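Local structure of BvnE (Penicillium brevicompactum, 6U9I) at residues A[23-28]-A[99-104]; A[28-33]-A[77-82]; A[33-38]-A[63-68]. The protein is an isomerase, a semipinacolase that catalyses the stereoselective semipinacol rearrangement in the assembly of brevianamides by the fungus. All coordinates share one frame; numbering follows the deposited sequence.

Contact 1 of 3, residues A[23-28]-A[99-104]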
loop_
_atom_site.group_PDB
_atom_site.type_symbol
_atom_site.label_atom_id
_atom_site.label_comp_id
_atom_site.label_asym_id
_atom_site.label_seq_id
_atom_site.Cartn_x
_atom_site.Cartn_y
_atom_site.Cartn_z
ATOM N N HIS A 23 10.533 -10.100 -8.243
ATOM C CA HIS A 23 9.898 -10.707 -9.405
ATOM C C HIS A 23 9.809 -12.216 -9.265
ATOM O O HIS A 23 8.851 -12.824 -9.756
ATOM C CB HIS A 23 10.642 -10.311 -10.681
ATOM C CG HIS A 23 10.291 -8.936 -11.165
ATOM N ND1 HIS A 23 9.015 -8.594 -11.564
ATOM C CD2 HIS A 23 11.037 -7.813 -11.292
ATOM C CE1 HIS A 23 8.995 -7.321 -11.921
ATOM N NE2 HIS A 23 10.208 -6.824 -11.764
ATOM N N ARG A 24 10.774 -12.840 -8.583
ATOM C CA ARG A 24 10.650 -14.269 -8.327
ATOM C C ARG A 24 9.449 -14.557 -7.445
ATOM O O ARG A 24 8.737 -15.549 -7.654
ATOM C CB ARG A 24 11.929 -14.819 -7.695
ATOM C CG ARG A 24 11.871 -16.329 -7.438
ATOM C CD ARG A 24 13.157 -16.811 -6.798
ATOM N NE ARG A 24 13.391 -16.108 -5.539
ATOM C CZ ARG A 24 14.479 -16.258 -4.789
ATOM N NH1 ARG A 24 14.605 -15.568 -3.663
ATOM N NH2 ARG A 24 15.438 -17.098 -5.170
ATOM N N TRP A 25 9.212 -13.701 -6.440
ATOM C CA TRP A 25 8.038 -13.877 -5.594
ATOM C C TRP A 25 6.757 -13.809 -6.421
ATOM O O TRP A 25 5.849 -14.626 -6.239
ATOM C CB TRP A 25 8.037 -12.823 -4.483
ATOM C CG TRP A 25 6.885 -12.949 -3.541
ATOM C CD1 TRP A 25 6.767 -13.836 -2.509
ATOM C CD2 TRP A 25 5.682 -12.159 -3.537
ATOM N NE1 TRP A 25 5.565 -13.649 -1.859
ATOM C CE2 TRP A 25 4.883 -12.627 -2.472
ATOM C CE3 TRP A 25 5.205 -11.101 -4.328
ATOM C CZ2 TRP A 25 3.629 -12.080 -2.180
ATOM C CZ3 TRP A 25 3.952 -10.558 -4.031
ATOM C CH2 TRP A 25 3.187 -11.049 -2.968
ATOM N N LEU A 26 6.671 -12.848 -7.345
ATOM C CA LEU A 26 5.499 -12.767 -8.208
ATOM C C LEU A 26 5.364 -14.016 -9.074
ATOM O O LEU A 26 4.257 -14.540 -9.251
ATOM C CB LEU A 26 5.589 -11.532 -9.107
ATOM C CG LEU A 26 5.258 -10.144 -8.548
ATOM C CD1 LEU A 26 5.297 -9.140 -9.693
ATOM C CD2 LEU A 26 3.891 -10.101 -7.868
ATOM N N SER A 27 6.474 -14.494 -9.643
ATOM C CA SER A 27 6.370 -15.604 -10.586
ATOM C C SER A 27 5.982 -16.890 -9.874
ATOM O O SER A 27 5.206 -17.689 -10.412
ATOM C CB SER A 27 7.680 -15.779 -11.355
ATOM O OG SER A 27 8.659 -16.367 -10.522
ATOM N N THR A 28 6.483 -17.099 -8.647
ATOM C CA THR A 28 6.081 -18.298 -7.920
ATOM C C THR A 28 4.643 -18.187 -7.435
ATOM O O THR A 28 3.943 -19.201 -7.337
ATOM C CB THR A 28 7.043 -18.590 -6.757
ATOM O OG1 THR A 28 7.099 -17.480 -5.856
ATOM C CG2 THR A 28 8.450 -18.865 -7.283
ATOM N N MET A 99 5.253 -3.020 -3.814
ATOM C CA MET A 99 4.627 -3.209 -5.120
ATOM C C MET A 99 3.125 -2.999 -5.035
ATOM O O MET A 99 2.452 -3.543 -4.156
ATOM C CB MET A 99 4.914 -4.598 -5.693
ATOM C CG MET A 99 6.390 -4.778 -6.053
ATOM S SD MET A 99 6.729 -6.336 -6.870
ATOM C CE MET A 99 6.354 -7.496 -5.563
ATOM N N HIS A 100 2.615 -2.226 -5.985
ATOM C CA HIS A 100 1.188 -2.014 -6.168
ATOM C C HIS A 100 0.705 -3.064 -7.161
ATOM O O HIS A 100 1.135 -3.064 -8.315
ATOM C CB HIS A 100 0.972 -0.594 -6.688
ATOM C CG HIS A 100 -0.449 -0.136 -6.674
ATOM N ND1 HIS A 100 -0.859 0.993 -7.352
ATOM C CD2 HIS A 100 -1.554 -0.638 -6.069
ATOM C CE1 HIS A 100 -2.158 1.166 -7.167
ATOM N NE2 HIS A 100 -2.604 0.191 -6.393
ATOM N N LEU A 101 -0.164 -3.975 -6.713
ATOM C CA LEU A 101 -0.472 -5.196 -7.450
ATOM C C LEU A 101 -1.962 -5.334 -7.715
ATOM O O LEU A 101 -2.798 -4.879 -6.932
ATOM C CB LEU A 101 -0.020 -6.451 -6.683
ATOM C CG LEU A 101 1.458 -6.568 -6.305
ATOM C CD1 LEU A 101 1.709 -7.854 -5.508
ATOM C CD2 LEU A 101 2.370 -6.507 -7.529
ATOM N N ALA A 102 -2.276 -6.017 -8.813
ATOM C CA ALA A 102 -3.627 -6.459 -9.126
ATOM C C ALA A 102 -3.656 -7.980 -9.164
ATOM O O ALA A 102 -2.740 -8.612 -9.705
ATOM C CB ALA A 102 -4.088 -5.911 -10.484
ATOM N N SER A 103 -4.704 -8.566 -8.593
ATOM C CA SER A 103 -4.916 -10.002 -8.687
ATOM C C SER A 103 -6.133 -10.287 -9.558
ATOM O O SER A 103 -7.064 -9.481 -9.646
ATOM C CB SER A 103 -5.098 -10.642 -7.303
ATOM O OG SER A 103 -6.283 -10.171 -6.688
ATOM N N TYR A 104 -6.107 -11.440 -10.215
ATOM C CA TYR A 104 -7.237 -11.921 -10.991
ATOM C C TYR A 104 -7.350 -13.418 -10.780
ATOM O O TYR A 104 -6.339 -14.128 -10.773
ATOM C CB TYR A 104 -7.063 -11.595 -12.488
ATOM C CG TYR A 104 -8.050 -12.293 -13.404
ATOM C CD1 TYR A 104 -7.853 -13.614 -13.807
ATOM C CD2 TYR A 104 -9.177 -11.631 -13.876
ATOM C CE1 TYR A 104 -8.757 -14.258 -14.640
ATOM C CE2 TYR A 104 -10.079 -12.265 -14.718
ATOM C CZ TYR A 104 -9.862 -13.579 -15.095
ATOM O OH TYR A 104 -10.758 -14.219 -15.930
#

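Contact 2 of 3, residues A[28-33]-A[77-82]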
loop_
_atom_site.group_PDB
_atom_site.type_symbol
_atom_site.label_atom_id
_atom_site.label_comp_id
_atom_site.label_asym_id
_atom_site.label_seq_id
_atom_site.Cartn_x
_atom_site.Cartn_y
_atom_site.Cartn_z
ATOM N N THR A 28 6.483 -17.099 -8.647
ATOM C CA THR A 28 6.081 -18.298 -7.920
ATOM C C THR A 28 4.643 -18.187 -7.435
ATOM O O THR A 28 3.943 -19.201 -7.337
ATOM C CB THR A 28 7.043 -18.590 -6.757
ATOM O OG1 THR A 28 7.099 -17.480 -5.856
ATOM C CG2 THR A 28 8.450 -18.865 -7.283
ATOM N N MET A 29 4.168 -16.974 -7.146
ATOM C CA MET A 29 2.747 -16.830 -6.850
ATOM C C MET A 29 1.909 -17.251 -8.051
ATOM O O MET A 29 0.913 -17.969 -7.904
ATOM C CB MET A 29 2.423 -15.391 -6.443
ATOM C CG MET A 29 2.848 -15.043 -5.003
ATOM S SD MET A 29 1.960 -15.987 -3.751
ATOM C CE MET A 29 0.416 -15.087 -3.662
ATOM N N ASN A 30 2.315 -16.835 -9.251
ATOM C CA ASN A 30 1.571 -17.203 -10.449
ATOM C C ASN A 30 1.698 -18.682 -10.795
ATOM O O ASN A 30 0.851 -19.207 -11.527
ATOM C CB ASN A 30 2.027 -16.328 -11.613
ATOM C CG ASN A 30 1.443 -14.929 -11.517
ATOM O OD1 ASN A 30 0.248 -14.777 -11.257
ATOM N ND2 ASN A 30 2.283 -13.916 -11.643
ATOM N N ASP A 31 2.734 -19.361 -10.296
ATOM C CA ASP A 31 2.781 -20.814 -10.424
ATOM C C ASP A 31 1.605 -21.466 -9.713
ATOM O O ASP A 31 1.170 -22.556 -10.103
ATOM C CB ASP A 31 4.117 -21.334 -9.892
ATOM C CG ASP A 31 5.274 -20.989 -10.814
ATOM O OD1 ASP A 31 5.041 -20.829 -12.040
ATOM O OD2 ASP A 31 6.412 -20.882 -10.322
ATOM N N PHE A 32 1.083 -20.814 -8.669
ATOM C CA PHE A 32 -0.209 -21.161 -8.071
ATOM C C PHE A 32 -0.263 -22.620 -7.626
ATOM O O PHE A 32 -1.246 -23.326 -7.858
ATOM C CB PHE A 32 -1.366 -20.829 -9.019
ATOM C CG PHE A 32 -2.663 -20.528 -8.309
ATOM C CD1 PHE A 32 -2.712 -19.546 -7.328
ATOM C CD2 PHE A 32 -3.825 -21.215 -8.625
ATOM C CE1 PHE A 32 -3.904 -19.260 -6.667
ATOM C CE2 PHE A 32 -5.024 -20.935 -7.968
ATOM C CZ PHE A 32 -5.060 -19.958 -6.992
ATOM N N THR A 33 0.814 -23.085 -7.003
ATOM C CA THR A 33 0.743 -24.278 -6.185
ATOM C C THR A 33 1.092 -23.873 -4.764
ATOM O O THR A 33 1.873 -22.936 -4.569
ATOM C CB THR A 33 1.711 -25.380 -6.635
ATOM O OG1 THR A 33 3.063 -24.938 -6.438
ATOM C CG2 THR A 33 1.503 -25.728 -8.114
ATOM N N ASN A 77 -7.052 -20.007 -12.995
ATOM C CA ASN A 77 -6.517 -18.943 -13.848
ATOM C C ASN A 77 -6.086 -17.732 -13.026
ATOM O O ASN A 77 -6.359 -16.580 -13.377
ATOM C CB ASN A 77 -7.526 -18.549 -14.923
ATOM C CG ASN A 77 -7.813 -19.687 -15.866
ATOM O OD1 ASN A 77 -6.905 -20.430 -16.244
ATOM N ND2 ASN A 77 -9.077 -19.858 -16.228
ATOM N N PHE A 78 -5.409 -18.010 -11.918
ATOM C CA PHE A 78 -4.905 -16.960 -11.040
ATOM C C PHE A 78 -3.810 -16.161 -11.730
ATOM O O PHE A 78 -2.934 -16.720 -12.399
ATOM C CB PHE A 78 -4.358 -17.582 -9.760
ATOM C CG PHE A 78 -3.743 -16.590 -8.800
ATOM C CD1 PHE A 78 -4.545 -15.805 -7.982
ATOM C CD2 PHE A 78 -2.360 -16.464 -8.701
ATOM C CE1 PHE A 78 -3.976 -14.896 -7.084
ATOM C CE2 PHE A 78 -1.785 -15.563 -7.805
ATOM C CZ PHE A 78 -2.598 -14.779 -7.000
ATOM N N ASN A 79 -3.845 -14.844 -11.546
ATOM C CA ASN A 79 -2.748 -14.002 -11.993
ATOM C C ASN A 79 -2.528 -12.890 -10.983
ATOM O O ASN A 79 -3.486 -12.272 -10.514
ATOM C CB ASN A 79 -3.001 -13.394 -13.371
ATOM C CG ASN A 79 -1.836 -12.531 -13.839
ATOM O OD1 ASN A 79 -0.773 -13.040 -14.211
ATOM N ND2 ASN A 79 -2.017 -11.223 -13.789
ATOM N N LEU A 80 -1.264 -12.656 -10.648
ATOM C CA LEU A 80 -0.857 -11.559 -9.777
ATOM C C LEU A 80 0.201 -10.764 -10.524
ATOM O O LEU A 80 1.154 -11.348 -11.047
ATOM C CB LEU A 80 -0.308 -12.090 -8.447
ATOM C CG LEU A 80 0.103 -11.071 -7.388
ATOM C CD1 LEU A 80 -1.098 -10.265 -6.938
ATOM C CD2 LEU A 80 0.738 -11.796 -6.196
ATOM N N ALA A 81 0.030 -9.445 -10.595
ATOM C CA ALA A 81 0.907 -8.659 -11.450
ATOM C C ALA A 81 0.949 -7.226 -10.961
ATOM O O ALA A 81 0.028 -6.750 -10.296
ATOM C CB ALA A 81 0.439 -8.704 -12.912
ATOM N N LEU A 82 2.025 -6.532 -11.325
ATOM C CA LEU A 82 2.074 -5.098 -11.074
ATOM C C LEU A 82 0.869 -4.417 -11.718
ATOM O O LEU A 82 0.442 -4.791 -12.818
ATOM C CB LEU A 82 3.380 -4.508 -11.619
ATOM C CG LEU A 82 4.592 -4.776 -10.715
ATOM C CD1 LEU A 82 5.891 -4.763 -11.510
ATOM C CD2 LEU A 82 4.646 -3.763 -9.567
HETATM O O HOH W 1 -2.052 -19.164 -12.342
#

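Contact 3 of 3, residues A[33-38]-A[63-68]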
loop_
_atom_site.group_PDB
_atom_site.type_symbol
_atom_site.label_atom_id
_atom_site.label_comp_id
_atom_site.label_asym_id
_atom_site.label_seq_id
_atom_site.Cartn_x
_atom_site.Cartn_y
_atom_site.Cartn_z
ATOM N N THR A 33 0.814 -23.085 -7.003
ATOM C CA THR A 33 0.743 -24.278 -6.185
ATOM C C THR A 33 1.092 -23.873 -4.764
ATOM O O THR A 33 1.873 -22.936 -4.569
ATOM C CB THR A 33 1.711 -25.380 -6.635
ATOM O OG1 THR A 33 3.063 -24.938 -6.438
ATOM C CG2 THR A 33 1.503 -25.728 -8.114
ATOM N N PRO A 34 0.535 -24.539 -3.760
ATOM C CA PRO A 34 0.919 -24.204 -2.377
ATOM C C PRO A 34 2.417 -24.189 -2.164
ATOM O O PRO A 34 2.944 -23.275 -1.516
ATOM C CB PRO A 34 0.229 -25.304 -1.560
ATOM C CG PRO A 34 -1.017 -25.592 -2.348
ATOM C CD PRO A 34 -0.575 -25.506 -3.805
ATOM N N ASP A 35 3.128 -25.168 -2.723
ATOM C CA ASP A 35 4.570 -25.217 -2.538
ATOM C C ASP A 35 5.247 -23.997 -3.143
ATOM O O ASP A 35 6.126 -23.392 -2.521
ATOM C CB ASP A 35 5.139 -26.502 -3.144
ATOM C CG ASP A 35 6.531 -26.809 -2.636
ATOM O OD1 ASP A 35 6.681 -27.084 -1.426
ATOM O OD2 ASP A 35 7.481 -26.769 -3.441
ATOM N N ALA A 36 4.847 -23.608 -4.354
ATOM C CA ALA A 36 5.489 -22.455 -4.979
ATOM C C ALA A 36 5.156 -21.172 -4.231
ATOM O O ALA A 36 5.991 -20.265 -4.128
ATOM C CB ALA A 36 5.061 -22.344 -6.442
ATOM N N MET A 37 3.939 -21.076 -3.711
ATOM C CA MET A 37 3.467 -19.851 -3.081
ATOM C C MET A 37 4.047 -19.610 -1.694
ATOM O O MET A 37 3.837 -18.523 -1.146
ATOM C CB MET A 37 1.941 -19.873 -3.015
ATOM C CG MET A 37 1.330 -19.898 -4.421
ATOM S SD MET A 37 -0.416 -20.299 -4.468
ATOM C CE MET A 37 -1.121 -18.667 -4.283
ATOM N N VAL A 38 4.749 -20.578 -1.112
ATOM C CA VAL A 38 5.485 -20.357 0.127
ATOM C C VAL A 38 6.986 -20.575 -0.064
ATOM O O VAL A 38 7.717 -20.721 0.904
ATOM C CB VAL A 38 4.931 -21.232 1.270
ATOM C CG1 VAL A 38 3.430 -20.980 1.458
ATOM C CG2 VAL A 38 5.220 -22.717 1.022
ATOM N N GLN A 63 0.981 -22.175 8.221
ATOM C CA GLN A 63 -0.391 -21.683 8.093
ATOM C C GLN A 63 -0.683 -21.203 6.679
ATOM O O GLN A 63 -1.785 -21.409 6.157
ATOM C CB GLN A 63 -0.631 -20.542 9.079
ATOM C CG GLN A 63 -0.661 -21.021 10.528
ATOM C CD GLN A 63 -0.626 -19.878 11.512
ATOM O OE1 GLN A 63 0.043 -18.871 11.284
ATOM N NE2 GLN A 63 -1.315 -20.046 12.643
ATOM N N LEU A 64 0.282 -20.521 6.069
ATOM C CA LEU A 64 0.095 -19.990 4.725
ATOM C C LEU A 64 -0.022 -21.113 3.702
ATOM O O LEU A 64 -0.864 -21.051 2.795
ATOM C CB LEU A 64 1.254 -19.058 4.385
ATOM C CG LEU A 64 1.162 -18.201 3.128
ATOM C CD1 LEU A 64 0.026 -17.193 3.225
ATOM C CD2 LEU A 64 2.504 -17.521 2.887
ATOM N N ARG A 65 0.805 -22.151 3.835
ATOM C CA ARG A 65 0.685 -23.300 2.943
ATOM C C ARG A 65 -0.711 -23.913 3.041
ATOM O O ARG A 65 -1.358 -24.183 2.023
ATOM C CB ARG A 65 1.767 -24.329 3.271
ATOM C CG ARG A 65 1.859 -25.492 2.281
ATOM C CD ARG A 65 2.824 -26.562 2.801
ATOM N NE ARG A 65 4.221 -26.138 2.736
ATOM C CZ ARG A 65 5.015 -26.335 1.684
ATOM N NH1 ARG A 65 4.552 -26.951 0.600
ATOM N NH2 ARG A 65 6.276 -25.920 1.715
ATOM N N THR A 66 -1.208 -24.103 4.266
ATOM C CA THR A 66 -2.552 -24.651 4.442
ATOM C C THR A 66 -3.607 -23.749 3.810
ATOM O O THR A 66 -4.527 -24.232 3.140
ATOM C CB THR A 66 -2.841 -24.851 5.933
ATOM O OG1 THR A 66 -1.923 -25.813 6.461
ATOM C CG2 THR A 66 -4.278 -25.328 6.154
ATOM N N PHE A 67 -3.484 -22.430 3.998
ATOM C CA PHE A 67 -4.421 -21.511 3.360
ATOM C C PHE A 67 -4.400 -21.676 1.849
ATOM O O PHE A 67 -5.455 -21.708 1.204
ATOM C CB PHE A 67 -4.097 -20.060 3.730
ATOM C CG PHE A 67 -4.882 -19.045 2.934
ATOM C CD1 PHE A 67 -6.226 -18.826 3.197
ATOM C CD2 PHE A 67 -4.280 -18.321 1.913
ATOM C CE1 PHE A 67 -6.954 -17.898 2.462
ATOM C CE2 PHE A 67 -5.005 -17.395 1.172
ATOM C CZ PHE A 67 -6.342 -17.185 1.454
ATOM N N PHE A 68 -3.205 -21.776 1.265
ATOM C CA PHE A 68 -3.109 -21.836 -0.190
ATOM C C PHE A 68 -3.643 -23.153 -0.740
ATOM O O PHE A 68 -4.116 -23.192 -1.883
ATOM C CB PHE A 68 -1.661 -21.601 -0.630
ATOM C CG PHE A 68 -1.238 -20.149 -0.568
ATOM C CD1 PHE A 68 -2.141 -19.139 -0.871
ATOM C CD2 PHE A 68 0.059 -19.796 -0.213
ATOM C CE1 PHE A 68 -1.760 -17.795 -0.818
ATOM C CE2 PHE A 68 0.453 -18.452 -0.175
ATOM C CZ PHE A 68 -0.468 -17.455 -0.467
#

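Contact 1 of 3, residues A[23-28]-A[99-104]
Met99, Leu26 and Leu101 supply most of the buried surface where helix 14-31 lies along strand 96-107, with Trp25 filling in beside them. The two segments run nearly parallel, at 16°, and their axes come no closer than 12.1 Å, a gap filled here by long apolar side chains. Met99 is extended through chi2 and then bends at chi3 (-66°), which brings its CE methyl between two helix residues: Met99 CE lies 4.0 Å from Trp25 CE3 and 4.1 Å from Leu26 CG. The unbranched, flexible thioether suits this place because its tip can settle between an indole and an isobutyl group. Leu26 and Leu101 meet tip to tip, Leu26 CD2 lying 3.9 Å from Leu101 CD2 and equally close to Leu101 CD1. That second methyl, Leu101 CD1, also meets the rim of the indole in its plane, 3.8 Å from Trp25 CZ3. No hydrogen bond crosses; the fit is purely van der Waals and all four residues are buried. Leu80 of the neighbouring strand touches both leucines, while Trp25 reaches on to Leu129 and Glu134. A long helix packed along a curved sheet in this way is consistent with the cone-shaped alpha+beta fold of NTF2-like, SnoaL-type proteins.

Contact 2 of 3, residues A[28-33]-A[77-82]
The end of helix 14-31 is fastened here to strand 78-82, a strand that pairs with strand 96-107 and meets the helix with its other edge. Asn30 does the polar work: its amide lies against the backbone of Leu80 as a neighbouring strand would, accepting and donating at once. Leu80 N gives its hydrogen to a lone pair of Asn30 OD1 in the carbonyl plane (2.7 Å, 155°), and Asn30 ND2 returns a straighter bond to Leu80 O (2.9 Å, 169°). The two bonds together fix the rotation of the amide. Because Asn79 and Ala81 make the backbone bonds to strand 96-107, Leu80 has its N-H and carbonyl turned to the helix, where a carboxamide can satisfy both. The helix end thus covers an edge of the curved sheet, consistent with an NTF2-like alpha+beta cone. A water extends the bridge, donating to Asn30 O and Phe78 O. Where the helix stops, Phe32 takes positive phi and sends its ring toward Phe78. The rings are near parallel (12°) but offset, with little of one over the other; instead Phe78 CB sits 3.4 Å above the Phe32 ring centroid, a CH-pi contact. On the buried side Leu80 and Met29 cross obliquely, Leu80 CD2 4.0 Å from Met29 CB.

Contact 3 of 3, residues A[33-38]-A[63-68]
Tight apolar packing on one side and a single ion pair on the other divide this meeting of the short, weakly bonded helix 34-37 with helix 61-74. The dense side is built round Phe68. Met37 folds over one face of the ring: bent at chi3 (88°), it places Met37 CE 3.8 Å from the centroid of the Phe68 ring, offset toward the rim, as a CH-pi contact, while Met37 SD stands 4.2 Å from the same centroid. Nearer the backbone, Met37 CB comes to 3.4 Å from Phe68 CD2, a close fit. Val38 closes the edge of the ring, with Val38 CG1 in its plane 3.9 Å from Phe68 CD2, and the same methyl touches Leu64 CD2. A compact branched residue suits this spot, since its other methyl, Val38 CG2, lies over one face of the Arg65 guanidinium, 3.4 Å from Arg65 NH2. Pro34 packs its ring against the backbone of helix 61-74 near Phe68, and Met29 reaches both Met37 and Phe68 from helix 14-31.

The outer side is looser. Arg65, bent at chi3, and exposed Asp35 lie alongside one another, pointing the same way. Their salt bridge rests on one oxygen: Arg65 NH1 donates to Asp35 OD1 at 2.9 Å and 164°, in the guanidinium plane and on the anti lone pair, whereas the bond from Arg65 NH2 to that oxygen is long and weak. Long, charged chains suit this rim, where their polar ends remain near solvent while Arg65 roofs Val38.

Thr33 starts the short helix as its N-cap, Thr33 OG1 accepting from Ala36 N at 3.0 Å. The short helix that follows helix 14-31 is thus packed on helix 61-74, a helix-helix join with a Met-aromatic contact inside and a salt bridge outside.

In the fold
The three contacts follow helix 14-31 and the short helix 34-37 after it, in chain order. Contact 2 lies within the loop closed by contact 1, and contact 3 within that closed by contact 2. Contacts 1 and 2, with centres about 7 Å apart, share Thr28 and reach neighbouring antiparallel strands, 96-107 and 78-82, so one helix is held against two strands of a single sheet. Contacts 2 and 3 share Thr33, and their centres are about 12 Å apart; Phe32 touches Met37 between them. Since helix 61-74 runs on to strand 78-82, the series joins the buried helix-sheet packing of contact 1 to the helix pair of contact 3, farther from the chain's centre.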